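Local coordinates for protein Ent-copalyl diphosphate synthase (Streptomyces platensis, PDB 5BP8) that belongs to the class II type of terpene cyclases, relatives of the squalene-hopene cyclases built from all-helical barrel domains, at residues S30-A35 and G71-L76; A13-A18 and A265-S270. One frame throughout, in Å; residues are numbered along the deposited sequence.

Interaction 1 (S30-A35 and G71-L76); sequences SVYDTA and GLVPTL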
# COMPACT_ATOMS: atom_id res chain seq x y z
N SER A 30 -5.59 -8.52 -3.71
CA SER A 30 -6.80 -7.88 -3.27
C SER A 30 -7.81 -7.83 -4.40
O SER A 30 -7.54 -8.24 -5.54
CB SER A 30 -6.54 -6.48 -2.69
OG SER A 30 -6.03 -5.61 -3.68
N VAL A 31 -8.99 -7.33 -4.06
CA VAL A 31 -10.11 -7.35 -5.00
C VAL A 31 -9.87 -6.43 -6.19
O VAL A 31 -10.16 -6.80 -7.32
CB VAL A 31 -11.40 -6.95 -4.26
CG1 VAL A 31 -12.53 -6.65 -5.23
CG2 VAL A 31 -11.79 -8.04 -3.26
N TYR A 32 -9.35 -5.23 -5.96
CA TYR A 32 -9.34 -4.23 -7.07
C TYR A 32 -8.70 -4.73 -8.36
O TYR A 32 -9.35 -4.74 -9.42
CB TYR A 32 -8.69 -2.88 -6.65
CG TYR A 32 -8.65 -1.95 -7.82
CD1 TYR A 32 -9.74 -1.15 -8.14
CD2 TYR A 32 -7.55 -1.91 -8.68
CE1 TYR A 32 -9.73 -0.34 -9.25
CE2 TYR A 32 -7.55 -1.10 -9.81
CZ TYR A 32 -8.65 -0.31 -10.09
OH TYR A 32 -8.68 0.53 -11.21
N ASP A 33 -7.43 -5.18 -8.31
CA ASP A 33 -6.76 -5.56 -9.55
C ASP A 33 -7.25 -6.92 -10.03
O ASP A 33 -7.22 -7.21 -11.22
CB ASP A 33 -5.21 -5.61 -9.45
CG ASP A 33 -4.54 -4.34 -9.95
OD1 ASP A 33 -4.95 -3.23 -9.56
OD2 ASP A 33 -3.54 -4.43 -10.69
N THR A 34 -7.66 -7.78 -9.12
CA THR A 34 -8.18 -9.07 -9.53
C THR A 34 -9.40 -8.84 -10.45
O THR A 34 -9.52 -9.49 -11.53
CB THR A 34 -8.55 -9.92 -8.29
OG1 THR A 34 -7.37 -10.18 -7.51
CG2 THR A 34 -9.16 -11.21 -8.70
N ALA A 35 -10.28 -7.94 -10.03
CA ALA A 35 -11.42 -7.55 -10.85
C ALA A 35 -10.99 -6.85 -12.16
O ALA A 35 -11.54 -7.13 -13.24
CB ALA A 35 -12.37 -6.67 -10.06
N GLY A 71 -14.80 0.38 0.90
CA GLY A 71 -15.51 -0.54 -0.03
C GLY A 71 -15.83 0.05 -1.39
O GLY A 71 -16.16 -0.68 -2.34
N LEU A 72 -15.77 1.38 -1.52
CA LEU A 72 -16.29 2.01 -2.75
C LEU A 72 -15.46 1.60 -3.98
O LEU A 72 -15.99 1.05 -4.97
CB LEU A 72 -16.33 3.53 -2.61
CG LEU A 72 -16.72 4.32 -3.88
CD1 LEU A 72 -18.07 3.87 -4.41
CD2 LEU A 72 -16.72 5.81 -3.58
N VAL A 73 -14.14 1.83 -3.92
CA VAL A 73 -13.32 1.47 -5.09
C VAL A 73 -13.35 -0.03 -5.45
O VAL A 73 -13.59 -0.40 -6.62
CB VAL A 73 -11.89 1.99 -4.93
CG1 VAL A 73 -10.96 1.33 -5.93
CG2 VAL A 73 -11.89 3.52 -5.04
N PRO A 74 -13.11 -0.93 -4.47
CA PRO A 74 -13.15 -2.32 -4.89
C PRO A 74 -14.54 -2.83 -5.33
O PRO A 74 -14.61 -3.72 -6.22
CB PRO A 74 -12.66 -3.08 -3.65
CG PRO A 74 -12.88 -2.15 -2.52
CD PRO A 74 -12.69 -0.78 -3.08
N THR A 75 -15.61 -2.28 -4.78
CA THR A 75 -16.97 -2.67 -5.20
C THR A 75 -17.22 -2.20 -6.63
O THR A 75 -17.71 -2.96 -7.51
CB THR A 75 -18.05 -2.17 -4.22
OG1 THR A 75 -17.79 -2.68 -2.92
CG2 THR A 75 -19.44 -2.64 -4.68
N LEU A 76 -16.82 -0.96 -6.90
CA LEU A 76 -16.86 -0.47 -8.29
C LEU A 76 -16.11 -1.40 -9.25
O LEU A 76 -16.64 -1.75 -10.31
CB LEU A 76 -16.33 0.96 -8.41
CG LEU A 76 -17.24 2.07 -7.84
CD1 LEU A 76 -16.41 3.34 -7.79
CD2 LEU A 76 -18.51 2.22 -8.67
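V31 packs on P74 and Y32 on V73, joining helix 31-40 to helix 72-86 through two side-chain pairs. The backbones come close, with 4.8 Å between Y32 CA and P74 CA. From V31 a single branch does most of the touching: with CG1 anti to the backbone N (chi1 168°), that methyl lies 3.9 Å from P74 CB and 3.7 Å from P74 O, and the two side chains cross nearly at right angles. P74 lies near the beginning of helix 72-86 and offers its CB to V31.

Y32 extends its ring away from its own backbone N (chi1 177°), which carries the CD1 side to V73. There V73 CG1 approaches obliquely, 3.5 Å from Y32 CD1 and 3.9 Å from Y32 CE1. On the CD2 side D33 OD1 lies in the ring plane, 3.0 Å from Y32 CD2, while the phenolic OH is hydrogen-bonded to E194. Within each segment a threonine closes back on a carbonyl: T34 OG1 donates to S30 O, and T75 OG1 donates to G71 O over 2.6 Å. The latter oxygen also accepts T75 N, and the two donors arrive from opposite faces of its plane. Helix 127-144 packs on both Y32 and V73, and helix 47-57 on V31. Such buried contacts between helices close in sequence, here 31-40 and 72-86 with helix 47-57 between them in the chain, are consistent with the alpha-alpha barrels of class II terpene cyclases.

Interaction 2 (A13-A18 and A265-S270); sequences AALLAA and AWVLNS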
# COMPACT_ATOMS: atom_id res chain seq x y z
N ALA A 13 17.47 -14.37 10.74
CA ALA A 13 18.25 -14.88 9.63
C ALA A 13 17.37 -15.52 8.55
O ALA A 13 17.62 -15.38 7.36
CB ALA A 13 19.28 -15.87 10.14
N ALA A 14 16.33 -16.22 8.97
CA ALA A 14 15.40 -16.85 8.03
C ALA A 14 14.60 -15.79 7.26
O ALA A 14 14.37 -15.93 6.06
CB ALA A 14 14.43 -17.78 8.77
N LEU A 15 14.19 -14.74 7.95
CA LEU A 15 13.46 -13.64 7.29
C LEU A 15 14.34 -12.94 6.25
O LEU A 15 13.91 -12.66 5.12
CB LEU A 15 13.00 -12.61 8.33
CG LEU A 15 12.03 -11.54 7.83
CD1 LEU A 15 10.73 -12.20 7.36
CD2 LEU A 15 11.79 -10.55 8.94
N LEU A 16 15.60 -12.67 6.62
CA LEU A 16 16.52 -12.03 5.68
C LEU A 16 16.74 -12.90 4.46
O LEU A 16 16.73 -12.42 3.32
CB LEU A 16 17.83 -11.67 6.38
CG LEU A 16 17.72 -10.52 7.39
CD1 LEU A 16 18.96 -10.47 8.26
CD2 LEU A 16 17.52 -9.18 6.67
N ALA A 17 16.90 -14.19 4.68
CA ALA A 17 17.16 -15.12 3.60
C ALA A 17 15.95 -15.22 2.66
O ALA A 17 16.11 -15.30 1.44
CB ALA A 17 17.53 -16.50 4.13
N ALA A 18 14.76 -15.25 3.24
CA ALA A 18 13.55 -15.36 2.43
C ALA A 18 13.37 -14.10 1.59
O ALA A 18 12.96 -14.19 0.43
CB ALA A 18 12.34 -15.60 3.30
N ALA A 265 14.09 -2.24 2.39
CA ALA A 265 14.39 -1.18 3.37
C ALA A 265 13.59 -1.34 4.66
O ALA A 265 14.13 -1.19 5.76
CB ALA A 265 14.12 0.17 2.77
N TRP A 266 12.30 -1.63 4.52
CA TRP A 266 11.45 -1.77 5.70
C TRP A 266 11.86 -2.99 6.54
O TRP A 266 11.93 -2.91 7.77
CB TRP A 266 9.96 -1.79 5.33
CG TRP A 266 9.24 -0.38 5.38
CD1 TRP A 266 8.28 0.01 6.28
CD2 TRP A 266 9.44 0.77 4.50
NE1 TRP A 266 7.86 1.29 6.01
CE2 TRP A 266 8.55 1.79 4.93
CE3 TRP A 266 10.30 1.03 3.41
CZ2 TRP A 266 8.46 3.06 4.29
CZ3 TRP A 266 10.18 2.30 2.73
CH2 TRP A 266 9.28 3.29 3.19
N VAL A 267 12.17 -4.10 5.89
CA VAL A 267 12.65 -5.28 6.58
C VAL A 267 13.96 -4.97 7.31
O VAL A 267 14.10 -5.27 8.51
CB VAL A 267 12.85 -6.48 5.64
CG1 VAL A 267 13.59 -7.60 6.37
CG2 VAL A 267 11.51 -7.00 5.13
N LEU A 268 14.92 -4.37 6.60
CA LEU A 268 16.18 -4.01 7.25
C LEU A 268 16.01 -3.03 8.41
O LEU A 268 16.64 -3.19 9.46
CB LEU A 268 17.15 -3.45 6.21
CG LEU A 268 17.73 -4.48 5.25
CD1 LEU A 268 18.42 -3.77 4.11
CD2 LEU A 268 18.68 -5.40 6.02
N ASN A 269 15.15 -2.02 8.25
CA ASN A 269 14.94 -1.06 9.35
C ASN A 269 14.22 -1.65 10.55
O ASN A 269 14.54 -1.32 11.69
CB ASN A 269 14.23 0.23 8.87
CG ASN A 269 15.13 1.08 7.98
OD1 ASN A 269 16.36 1.11 8.15
ND2 ASN A 269 14.53 1.76 7.01
N SER A 270 13.28 -2.55 10.30
CA SER A 270 12.63 -3.25 11.40
C SER A 270 13.64 -4.11 12.17
O SER A 270 13.67 -4.07 13.40
CB SER A 270 11.50 -4.12 10.87
OG SER A 270 10.41 -3.30 10.46
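L16 meets both V267 and L268 with one methyl, and its side chain can be traced outward as a worked case of a leucine bridging two helices. L16 leaves its backbone pointing across helix 260-274 rather than at it, and its CB makes no contact with 265-270. The turn comes at the next bond: CG is placed anti to the carbonyl carbon and beside the backbone N (chi1 -71°), nearer to the partner helix but still not touching it. Here the chain forks. CD1 continues the extended line from CA (chi2 166°) and likewise makes no contact with 265-270, whereas the CD2 branch bends toward the partner helix. It ends 4.2 Å from V267 CG1 and 4.0 Å from L268 CD2, the L16 and L268 side chains crossing at about a right angle.

V267 CG1 also receives L15 CD2, at 4.3 Å, and is thus approached by two successive leucines of helix 7-20. All three pairs are apolar and lie at ordinary van der Waals separations or slightly beyond. The axes of segments 13-18 and 265-270 approach to 11.0 Å and run nearly antiparallel, 166° between their directions, with side-chain ends alone spanning the distance.

Other elements close around this seam. Helix 504-518 packs against both sides of the contact, A509 touching L15 and T505 touching V267. Beyond L16 and L268 comes helix 282-291, where L284 packs on the first and L285 and L288 on the second, and the preceding loop adds Y278 and P281 to L16. Helix 7-20 therefore lies against a group of three helices from much later in the chain.

In the fold
Both contacts join helices through apolar side chains, but they lie on opposite sides of the chain's centre, their own centres 30 Å apart. Interaction 1 is the deeper: all its touching residues are buried, the backbones nearly meet, and polar ends and threonines around it are tied by hydrogen bonds. Interaction 2 lies farther out, between the later part of helix 7-20 and the middle of helix 260-274, whose segments are bridged by leucine and valine methyls; it is still largely buried, only L15 of its touching residues being partly exposed. Interaction 1 spans far fewer residues and falls inside the loop that interaction 2 closes. Helices 7-20 and 31-40, consecutive in sequence, thus serve different parts of the molecule.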